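Local coordinates for D-3-phosphoglycerate dehydrogenase oxidoreductase protein (Ralstonia solanacearum, PDB 3GG9) that probably catalyses the NAD-dependent oxidation of D-3-phosphoglycerate, a D-isomer-specific 2-hydroxyacid dehydrogenase reaction, at residues A[156-161]-A[182-187]; A[212-217]-A[238-243]. One frame throughout, in Å; residues are numbered along the deposited sequence. Where two conformers were deposited one is given.

Contact 1: residues A[156-161]-A[182-187]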
loop_
_atom_site.group_PDB
_atom_site.type_symbol
_atom_site.label_atom_id
_atom_site.label_comp_id
_atom_site.label_asym_id
_atom_site.label_seq_id
_atom_site.Cartn_x
_atom_site.Cartn_y
_atom_site.Cartn_z
ATOM N N ARG A 156 -6.126 -5.461 -8.948
ATOM C CA ARG A 156 -5.392 -6.449 -9.717
ATOM C C ARG A 156 -4.416 -7.183 -8.800
ATOM O O ARG A 156 -3.733 -6.577 -7.983
ATOM C CB ARG A 156 -4.637 -5.796 -10.874
ATOM C CG ARG A 156 -5.432 -4.693 -11.576
ATOM C CD ARG A 156 -4.705 -4.180 -12.818
ATOM N NE ARG A 156 -5.225 -4.768 -14.045
ATOM C CZ ARG A 156 -4.679 -5.796 -14.681
ATOM N NH1 ARG A 156 -3.573 -6.379 -14.233
ATOM N NH2 ARG A 156 -5.252 -6.234 -15.776
ATOM N N VAL A 157 -4.370 -8.494 -8.969
ATOM C CA VAL A 157 -3.505 -9.370 -8.173
ATOM C C VAL A 157 -2.100 -9.277 -8.779
ATOM O O VAL A 157 -1.958 -9.065 -9.986
ATOM C CB VAL A 157 -4.053 -10.828 -8.182
ATOM C CG1 VAL A 157 -4.074 -11.374 -9.549
ATOM C CG2 VAL A 157 -3.266 -11.756 -7.303
ATOM N N LEU A 158 -1.072 -9.385 -7.935
ATOM C CA LEU A 158 0.308 -9.375 -8.406
ATOM C C LEU A 158 0.760 -10.765 -8.828
ATOM O O LEU A 158 1.442 -10.903 -9.843
ATOM C CB LEU A 158 1.248 -8.817 -7.338
ATOM C CG LEU A 158 0.998 -7.366 -6.906
ATOM C CD1 LEU A 158 1.958 -7.013 -5.766
ATOM C CD2 LEU A 158 1.216 -6.428 -8.051
ATOM N N LYS A 159 0.391 -11.777 -8.048
ATOM C CA LYS A 159 0.786 -13.169 -8.343
ATOM C C LYS A 159 0.614 -13.519 -9.818
ATOM O O LYS A 159 -0.463 -13.358 -10.359
ATOM C CB LYS A 159 -0.001 -14.182 -7.499
ATOM C CG LYS A 159 0.467 -15.639 -7.726
ATOM C CD LYS A 159 -0.317 -16.663 -6.905
ATOM C CE LYS A 159 0.389 -18.000 -6.957
ATOM N NZ LYS A 159 -0.372 -19.081 -6.292
ATOM N N GLY A 160 1.695 -13.955 -10.461
ATOM C CA GLY A 160 1.632 -14.449 -11.831
ATOM C C GLY A 160 1.714 -13.367 -12.889
ATOM O O GLY A 160 1.659 -13.667 -14.075
ATOM N N GLN A 161 1.828 -12.108 -12.454
ATOM C CA GLN A 161 2.037 -10.974 -13.342
ATOM C C GLN A 161 3.514 -10.658 -13.530
ATOM O O GLN A 161 4.376 -11.152 -12.812
ATOM C CB GLN A 161 1.330 -9.740 -12.784
ATOM C CG GLN A 161 -0.146 -9.945 -12.625
ATOM C CD GLN A 161 -0.885 -9.562 -13.871
ATOM O OE1 GLN A 161 -1.186 -8.386 -14.085
ATOM N NE2 GLN A 161 -1.174 -10.551 -14.720
ATOM N N PHE A 182 6.121 -12.294 -4.030
ATOM C CA PHE A 182 4.705 -12.251 -4.382
ATOM C C PHE A 182 4.303 -13.178 -5.537
ATOM O O PHE A 182 3.126 -13.222 -5.913
ATOM C CB PHE A 182 4.223 -10.791 -4.625
ATOM C CG PHE A 182 3.836 -10.092 -3.340
ATOM C CD1 PHE A 182 2.497 -9.979 -2.980
ATOM C CD2 PHE A 182 4.800 -9.619 -2.458
ATOM C CE1 PHE A 182 2.123 -9.386 -1.778
ATOM C CE2 PHE A 182 4.417 -9.023 -1.223
ATOM C CZ PHE A 182 3.074 -8.912 -0.904
ATOM N N GLY A 183 5.265 -13.932 -6.076
ATOM C CA GLY A 183 4.985 -14.859 -7.190
ATOM C C GLY A 183 4.838 -14.167 -8.552
ATOM O O GLY A 183 4.161 -14.688 -9.445
ATOM N N MET A 184 5.472 -13.008 -8.709
ATOM C CA MET A 184 5.477 -12.268 -9.970
ATOM C C MET A 184 6.550 -12.842 -10.915
ATOM O O MET A 184 7.482 -13.518 -10.469
ATOM C CB MET A 184 5.706 -10.766 -9.739
ATOM C CG MET A 184 4.681 -10.070 -8.829
ATOM S SD MET A 184 4.837 -8.271 -8.822
ATOM C CE MET A 184 4.008 -7.837 -10.366
ATOM N N ASN A 185 6.369 -12.624 -12.217
ATOM C CA ASN A 185 7.390 -12.883 -13.240
ATOM C C ASN A 185 8.344 -11.688 -13.324
ATOM O O ASN A 185 8.004 -10.642 -13.891
ATOM C CB ASN A 185 6.702 -13.175 -14.596
ATOM C CG ASN A 185 7.682 -13.581 -15.694
ATOM O OD1 ASN A 185 8.582 -14.390 -15.470
ATOM N ND2 ASN A 185 7.496 -13.027 -16.899
ATOM N N VAL A 186 9.523 -11.813 -12.730
ATOM C CA VAL A 186 10.435 -10.671 -12.638
ATOM C C VAL A 186 11.447 -10.620 -13.801
ATOM O O VAL A 186 12.214 -11.583 -14.039
ATOM C CB VAL A 186 11.151 -10.587 -11.259
ATOM C CG1 VAL A 186 11.989 -9.300 -11.171
ATOM C CG2 VAL A 186 10.145 -10.647 -10.097
ATOM N N LEU A 187 11.425 -9.494 -14.516
ATOM C CA LEU A 187 12.380 -9.171 -15.579
ATOM C C LEU A 187 13.158 -7.907 -15.262
ATOM O O LEU A 187 12.580 -6.872 -14.904
ATOM C CB LEU A 187 11.669 -8.979 -16.924
ATOM C CG LEU A 187 10.826 -10.095 -17.547
ATOM C CD1 LEU A 187 10.083 -9.560 -18.770
ATOM C CD2 LEU A 187 11.687 -11.285 -17.930
#

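Contact 2: residues A[212-217]-A[238-243]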
loop_
_atom_site.group_PDB
_atom_site.type_symbol
_atom_site.label_atom_id
_atom_site.label_comp_id
_atom_site.label_asym_id
_atom_site.label_seq_id
_atom_site.Cartn_x
_atom_site.Cartn_y
_atom_site.Cartn_z
ATOM N N LEU A 212 11.057 -4.762 -22.073
ATOM C CA LEU A 212 10.704 -4.473 -20.685
ATOM C C LEU A 212 9.418 -3.678 -20.588
ATOM O O LEU A 212 8.555 -3.994 -19.778
ATOM C CB LEU A 212 11.843 -3.730 -19.991
ATOM C CG LEU A 212 11.744 -3.599 -18.469
ATOM C CD1 LEU A 212 12.236 -4.897 -17.783
ATOM C CD2 LEU A 212 12.577 -2.406 -18.039
ATOM N N PHE A 213 9.295 -2.663 -21.433
ATOM C CA PHE A 213 8.120 -1.792 -21.443
ATOM C C PHE A 213 6.867 -2.463 -22.022
ATOM O O PHE A 213 5.751 -2.210 -21.555
ATOM C CB PHE A 213 8.448 -0.475 -22.183
ATOM C CG PHE A 213 9.268 0.496 -21.364
ATOM C CD1 PHE A 213 10.655 0.484 -21.421
ATOM C CD2 PHE A 213 8.647 1.394 -20.500
ATOM C CE1 PHE A 213 11.421 1.372 -20.644
ATOM C CE2 PHE A 213 9.399 2.274 -19.718
ATOM C CZ PHE A 213 10.787 2.276 -19.798
ATOM N N GLU A 214 7.056 -3.322 -23.029
ATOM C CA GLU A 214 5.969 -4.087 -23.642
ATOM C C GLU A 214 5.350 -5.134 -22.718
ATOM O O GLU A 214 4.119 -5.262 -22.644
ATOM C CB GLU A 214 6.475 -4.770 -24.922
ATOM C CG GLU A 214 6.588 -3.813 -26.102
ATOM C CD GLU A 214 7.476 -4.294 -27.262
ATOM O OE1 GLU A 214 8.240 -5.280 -27.127
ATOM O OE2 GLU A 214 7.406 -3.646 -28.328
ATOM N N GLN A 215 6.216 -5.861 -22.008
ATOM C CA GLN A 215 5.827 -7.036 -21.229
ATOM C C GLN A 215 5.388 -6.815 -19.779
ATOM O O GLN A 215 4.638 -7.633 -19.239
ATOM C CB GLN A 215 6.979 -8.034 -21.216
ATOM C CG GLN A 215 7.220 -8.755 -22.537
ATOM C CD GLN A 215 8.389 -9.708 -22.415
ATOM O OE1 GLN A 215 8.206 -10.910 -22.232
ATOM N NE2 GLN A 215 9.598 -9.163 -22.440
ATOM N N SER A 216 5.858 -5.743 -19.141
ATOM C CA SER A 216 5.629 -5.553 -17.707
ATOM C C SER A 216 4.201 -5.164 -17.382
ATOM O O SER A 216 3.627 -4.293 -18.034
ATOM C CB SER A 216 6.567 -4.486 -17.148
ATOM O OG SER A 216 7.920 -4.832 -17.348
ATOM N N ASP A 217 3.627 -5.800 -16.369
ATOM C CA ASP A 217 2.343 -5.359 -15.832
ATOM C C ASP A 217 2.584 -4.226 -14.833
ATOM O O ASP A 217 1.761 -3.334 -14.661
ATOM C CB ASP A 217 1.597 -6.539 -15.194
ATOM C CG ASP A 217 1.271 -7.632 -16.205
ATOM O OD1 ASP A 217 0.438 -7.386 -17.110
ATOM O OD2 ASP A 217 1.852 -8.736 -16.109
ATOM N N LEU A 238 7.168 4.700 -22.825
ATOM C CA LEU A 238 5.931 4.616 -22.042
ATOM C C LEU A 238 4.705 4.204 -22.865
ATOM O O LEU A 238 3.881 3.435 -22.399
ATOM C CB LEU A 238 5.668 5.953 -21.336
ATOM C CG LEU A 238 6.672 6.336 -20.249
ATOM C CD1 LEU A 238 6.425 7.770 -19.815
ATOM C CD2 LEU A 238 6.616 5.364 -19.048
ATOM N N THR A 239 4.571 4.710 -24.094
ATOM C CA THR A 239 3.405 4.347 -24.909
ATOM C C THR A 239 3.497 2.928 -25.495
ATOM O O THR A 239 2.563 2.450 -26.116
ATOM C CB THR A 239 3.082 5.405 -25.998
ATOM O OG1 THR A 239 4.252 5.662 -26.763
ATOM C CG2 THR A 239 2.602 6.723 -25.349
ATOM N N ARG A 240 4.624 2.258 -25.258
ATOM C CA ARG A 240 4.820 0.845 -25.569
ATOM C C ARG A 240 4.107 -0.031 -24.532
ATOM O O ARG A 240 3.792 -1.199 -24.788
ATOM C CB ARG A 240 6.320 0.545 -25.516
ATOM C CG ARG A 240 6.815 -0.521 -26.447
ATOM C CD ARG A 240 7.696 0.019 -27.555
ATOM N NE ARG A 240 8.768 0.881 -27.059
ATOM C CZ ARG A 240 9.732 1.390 -27.820
ATOM N NH1 ARG A 240 10.657 2.186 -27.287
ATOM N NH2 ARG A 240 9.773 1.107 -29.116
ATOM N N MET A 241 3.882 0.545 -23.345
ATOM C CA MET A 241 3.301 -0.174 -22.201
ATOM C C MET A 241 1.864 -0.633 -22.443
ATOM O O MET A 241 1.143 -0.031 -23.246
ATOM C CB MET A 241 3.410 0.659 -20.906
ATOM C CG MET A 241 4.865 0.881 -20.407
ATOM S SD MET A 241 5.126 1.747 -18.814
ATOM C CE MET A 241 4.521 0.533 -17.643
ATOM N N LYS A 242 1.448 -1.698 -21.760
ATOM C CA LYS A 242 0.054 -2.145 -21.833
ATOM C C LYS A 242 -0.911 -1.041 -21.358
ATOM O O LYS A 242 -0.538 -0.216 -20.524
ATOM C CB LYS A 242 -0.182 -3.397 -20.992
ATOM C CG LYS A 242 0.760 -4.550 -21.284
ATOM C CD LYS A 242 0.439 -5.721 -20.373
ATOM C CE LYS A 242 1.491 -6.782 -20.501
ATOM N NZ LYS A 242 1.112 -8.027 -19.750
ATOM N N PRO A 243 -2.148 -1.025 -21.893
ATOM C CA PRO A 243 -3.204 -0.150 -21.365
ATOM C C PRO A 243 -3.589 -0.419 -19.908
ATOM O O PRO A 243 -4.184 0.438 -19.289
ATOM C CB PRO A 243 -4.405 -0.468 -22.263
ATOM C CG PRO A 243 -3.811 -1.004 -23.502
ATOM C CD PRO A 243 -2.627 -1.790 -23.062
HETATM O O HOH W 1 3.645 -2.648 -20.111
HETATM O O HOH W 2 2.483 -3.674 -24.343
HETATM O O HOH W 3 3.643 -10.013 -19.942
#

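Contact 1: residues A[156-161]-A[182-187]
Two backbone hydrogen bonds join the turn leading into strand 162-166 to the turn leading out of helix 170-181, at the start of the first beta-alpha-beta crossover of the Rossmann-type NAD-binding domain. Gly160 N donates to Gly183 O at 2.8 Å, coming from above the carbonyl plane. The second bond, Asn185 N to Gln161 O, is very short at 2.5 Å and lies in the carbonyl plane; it opens the parallel pairing that Asn185 and Leu187 continue with Leu163.

Both glycines have positive phi, which suits a residue without CB. Gly160 (phi 85°) sits in the type II turn from Leu158 to Gln161, closed by Gln161 N on Leu158 O. Gly183 (phi 77°) ends the helix in a Schellman motif. Lys159 CA adds a CA-H...O contact to Phe182 O at 3.4 Å, while its extended chain, with CG anti to the backbone N, carries the ammonium away from the partner segment.

The apolar contacts centre on Leu158. Its CD1 meets Phe182 CD1 obliquely at 4.1 Å, and its CD2 touches Met184 CE at 3.9 Å. Methionine suits this place because its chain is flexible: chi1 and chi2 carry SD to Leu158 CB, and the bend at chi3 (79°) turns CE onto Leu158 CD2, the two chains crossing obliquely. Trp116 of helix 109-123 packs on both Leu158 and Met184.

Among the polar side chains, Asn185 ND2 bonds Thr162 OG1, and Arg156 NH1 reaches Gln161 OE1 weakly. Glu113 of the second subunit accepts from the amides of Leu158 and Lys159, and Tyr178 of that subunit stacks on Phe182. One main-chain bond thus starts the strand pairing and the other ties turn to turn, whereas the Glu113-bound amides and the Phe182 ring carry the contact into the dimer interface.

Contact 2: residues A[212-217]-A[238-243]
Within the Rossmann-type domain, the C-terminal end of helix 209-215 packs against the loop that follows helix 235-238, whose type I turn runs from Leu238 to Met241. Phe213, with CG anti to its carbonyl carbon, offers a ring edge to Met241: CG lies in the ring plane, 3.8 Å from Phe213 CD2. A bend at chi3 (70°) turns the methionine chain beyond SD, which makes a Met-aromatic contact at the same edge. Leu238 CD2 approaches Phe213 CE2 obliquely; phenylalanine is wide enough to touch both Leu238 and Met241.

Arg240 bends at chi2 and chi3, placing its CG 3.3 Å from Glu214 CG. Its CG and CD also meet Glu214 OE2, but the charged atoms are not in contact and the charged planes stand perpendicular; Arg240 NH1 instead forms its salt bridge with Asp237.

Lysine suits the next position by length. Lys242 runs extended beyond CG past the helix end, CE 3.5 Å from Gln215 O, to a salt bridge with buried Asp217, whose OD2 is bonded by Thr162 N. Ser216 folds its OG back in the carbonyl plane of Leu212 O, which also accepts from Ser216 N.

Waters satisfy the helix-end carbonyls; one donates to Phe213 O and Ser216 O and accepts from Lys242 N. Lys242 NZ meets Asp217 OD1 at 2.8 Å from above the carboxylate plane.

How the contacts relate
Contact 1 closes before contact 2 opens along the chain, yet their centres are only about 15 Å apart, and both lie at the ends of strands of the same parallel sheet. Contact 1 joins the approaches to strands 162-166 and 185-189; contact 2 joins the approaches to strands 218-221 and 246-249, and 218-221 lies beside 162-166, on the side away from 185-189. They touch directly: Gln161 OE1 is 3.3 Å from Asp217 CG, and Leu187 CD1 is 3.7 Å from Gln215 NE2. Thr162, next to Gln161, links the two. Unlike contact 1, contact 2 touches no other chain; its Leu238 side chain lies about 9 Å from a bound glycerol.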